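Local coordinates for thiol-disulfide oxidoreductase (PDB 3FW2), which is the C-terminal, thioredoxin-like domain of a larger TlpA-family protein that probably catalyses thiol-disulfide exchange, at residues I117-L122 with A131-G136. Numbering follows the deposited sequence. Where two conformers were deposited one is given.
Sequences IPANIL and AKNLRG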
loop_
_atom_site.group_PDB
_atom_site.type_symbol
_atom_site.label_atom_id
_atom_site.label_comp_id
_atom_site.label_asym_id
_atom_site.label_seq_id
_atom_site.Cartn_x
_atom_site.Cartn_y
_atom_site.Cartn_z
ATOM N N ILE A 117 -1.277 -5.131 1.299
ATOM C CA ILE A 117 -0.929 -5.530 2.672
ATOM C C ILE A 117 -2.193 -5.705 3.470
ATOM O O ILE A 117 -3.200 -5.065 3.189
ATOM C CB ILE A 117 0.046 -4.558 3.370
ATOM C CG1 ILE A 117 -0.414 -3.104 3.125
ATOM C CG2 ILE A 117 1.482 -4.823 2.879
ATOM C CD1 ILE A 117 0.293 -2.010 4.025
ATOM N N PRO A 118 -2.174 -6.629 4.447
ATOM C CA PRO A 118 -1.072 -7.496 4.814
ATOM C C PRO A 118 -0.700 -8.501 3.766
ATOM O O PRO A 118 -1.538 -8.902 2.905
ATOM C CB PRO A 118 -1.596 -8.239 6.047
ATOM C CG PRO A 118 -3.060 -8.164 5.897
ATOM C CD PRO A 118 -3.332 -6.833 5.325
ATOM N N ALA A 119 0.543 -8.979 3.839
ATOM C CA ALA A 119 1.002 -10.080 2.992
ATOM C C ALA A 119 1.977 -10.876 3.822
ATOM O O ALA A 119 2.493 -10.374 4.812
ATOM C CB ALA A 119 1.753 -9.518 1.707
ATOM N N ASN A 120 2.260 -12.117 3.406
ATOM C CA ASN A 120 3.362 -12.861 4.001
ATOM C C ASN A 120 4.037 -13.812 2.999
ATOM O O ASN A 120 3.560 -14.031 1.868
ATOM C CB ASN A 120 2.949 -13.553 5.299
ATOM C CG ASN A 120 1.970 -14.653 5.084
ATOM O OD1 ASN A 120 2.161 -15.465 4.194
ATOM N ND2 ASN A 120 0.931 -14.723 5.947
ATOM N N ILE A 121 5.186 -14.319 3.396
ATOM C CA ILE A 121 5.946 -15.230 2.571
ATOM C C ILE A 121 6.729 -16.120 3.498
ATOM O O ILE A 121 7.208 -15.661 4.539
ATOM C CB ILE A 121 6.833 -14.496 1.533
ATOM C CG1 ILE A 121 7.456 -15.504 0.555
ATOM C CG2 ILE A 121 7.967 -13.732 2.197
ATOM C CD1 ILE A 121 8.041 -14.887 -0.724
ATOM N N LEU A 122 6.862 -17.381 3.127
ATOM C CA LEU A 122 7.530 -18.396 3.958
ATOM C C LEU A 122 8.700 -18.941 3.190
ATOM O O LEU A 122 8.522 -19.372 2.074
ATOM C CB LEU A 122 6.554 -19.504 4.293
ATOM C CG LEU A 122 7.024 -20.693 5.134
ATOM C CD1 LEU A 122 7.485 -20.205 6.558
ATOM C CD2 LEU A 122 5.898 -21.710 5.262
ATOM N N ALA A 131 5.865 -20.734 0.236
ATOM C CA ALA A 131 4.469 -20.345 0.150
ATOM C C ALA A 131 4.351 -18.857 0.359
ATOM O O ALA A 131 5.233 -18.228 0.914
ATOM C CB ALA A 131 3.650 -21.048 1.245
ATOM N N LYS A 132 3.251 -18.313 -0.128
ATOM C CA LYS A 132 2.929 -16.915 0.059
ATOM C C LYS A 132 1.500 -16.768 0.547
ATOM O O LYS A 132 0.586 -17.528 0.116
ATOM C CB LYS A 132 3.072 -16.152 -1.253
ATOM C CG LYS A 132 4.472 -16.114 -1.811
ATOM C CD LYS A 132 4.539 -15.778 -3.301
ATOM C CE LYS A 132 4.154 -14.359 -3.562
ATOM N NZ LYS A 132 4.985 -13.732 -4.715
ATOM N N ASN A 133 1.288 -15.736 1.342
ATOM C CA ASN A 133 -0.036 -15.276 1.741
ATOM C C ASN A 133 -0.848 -16.401 2.406
ATOM O O ASN A 133 -2.008 -16.606 2.125
ATOM C CB ASN A 133 -0.759 -14.607 0.582
ATOM C CG ASN A 133 -0.017 -13.365 0.110
ATOM O OD1 ASN A 133 0.469 -12.599 0.969
ATOM N ND2 ASN A 133 0.220 -13.242 -1.221
ATOM N N LEU A 134 -0.189 -17.131 3.287
ATOM C CA LEU A 134 -0.837 -18.218 4.028
ATOM C C LEU A 134 -1.573 -17.653 5.198
ATOM O O LEU A 134 -1.156 -16.704 5.818
ATOM C CB LEU A 134 0.163 -19.260 4.520
ATOM C CG LEU A 134 0.894 -20.057 3.489
ATOM C CD1 LEU A 134 1.771 -21.011 4.297
ATOM C CD2 LEU A 134 -0.040 -20.770 2.540
ATOM N N ARG A 135 -2.733 -18.234 5.490
ATOM C CA ARG A 135 -3.584 -17.772 6.553
ATOM C C ARG A 135 -4.259 -18.947 7.245
ATOM O O ARG A 135 -4.328 -20.022 6.698
ATOM C CB ARG A 135 -4.670 -16.867 5.980
ATOM C CG ARG A 135 -4.162 -15.675 5.125
ATOM C CD ARG A 135 -5.300 -14.804 4.600
ATOM N NE ARG A 135 -6.614 -15.412 4.828
ATOM C CZ ARG A 135 -7.251 -16.235 3.994
ATOM N NH1 ARG A 135 -6.732 -16.600 2.812
ATOM N NH2 ARG A 135 -8.431 -16.710 4.357
ATOM N N GLY A 136 -4.770 -18.672 8.428
ATOM C CA GLY A 136 -5.676 -19.558 9.144
ATOM C C GLY A 136 -5.073 -20.917 9.362
ATOM O O GLY A 136 -3.867 -21.037 9.651
HETATM O O HOH W 1 -1.265 -9.999 0.332
#
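Ala119, next after Pro118 with its cis peptide bond, rests its CB against the amide oxygen of Asn133, and the backbone N of Asn120 donates to that OD1 over 3.1 Å, so a side chain takes the place of a strand carbonyl just where 129-132 ends. Asn120 O in turn accepts from Asn133 N, which stands above the carbonyl plane. With chi1 at 68°, CG of Asn120 sits between the backbone N and the carbonyl carbon, and the amide grips the main chain of Leu134 twice: OD1 accepts from Leu134 N at 3.0 Å, while ND2, less surely placed, donates to Leu134 O. An alanine here would probably leave both backbone groups of Leu134 without these partners and let the segment leading into helix 136-149 shift. The two strands form the C-terminal beta hairpin of the thioredoxin fold, 119-123 lying between 35-41 and the edge strand 129-132. Ile121 pairs with Lys132 at a non-hydrogen-bonded position; its CG1 and CD1 lie alongside Lys132 CG, both 3.9 Å away, while Lys132 NZ leads away to a hydrogen bond with Ser5 O. Leu122 N donates to Ala131 O (2.9 Å, 160° at the hydrogen), and Leu122 CD2 meets Leu134 CD1 at 4.3 Å against helix 136-149, where both leucines touch Lys142.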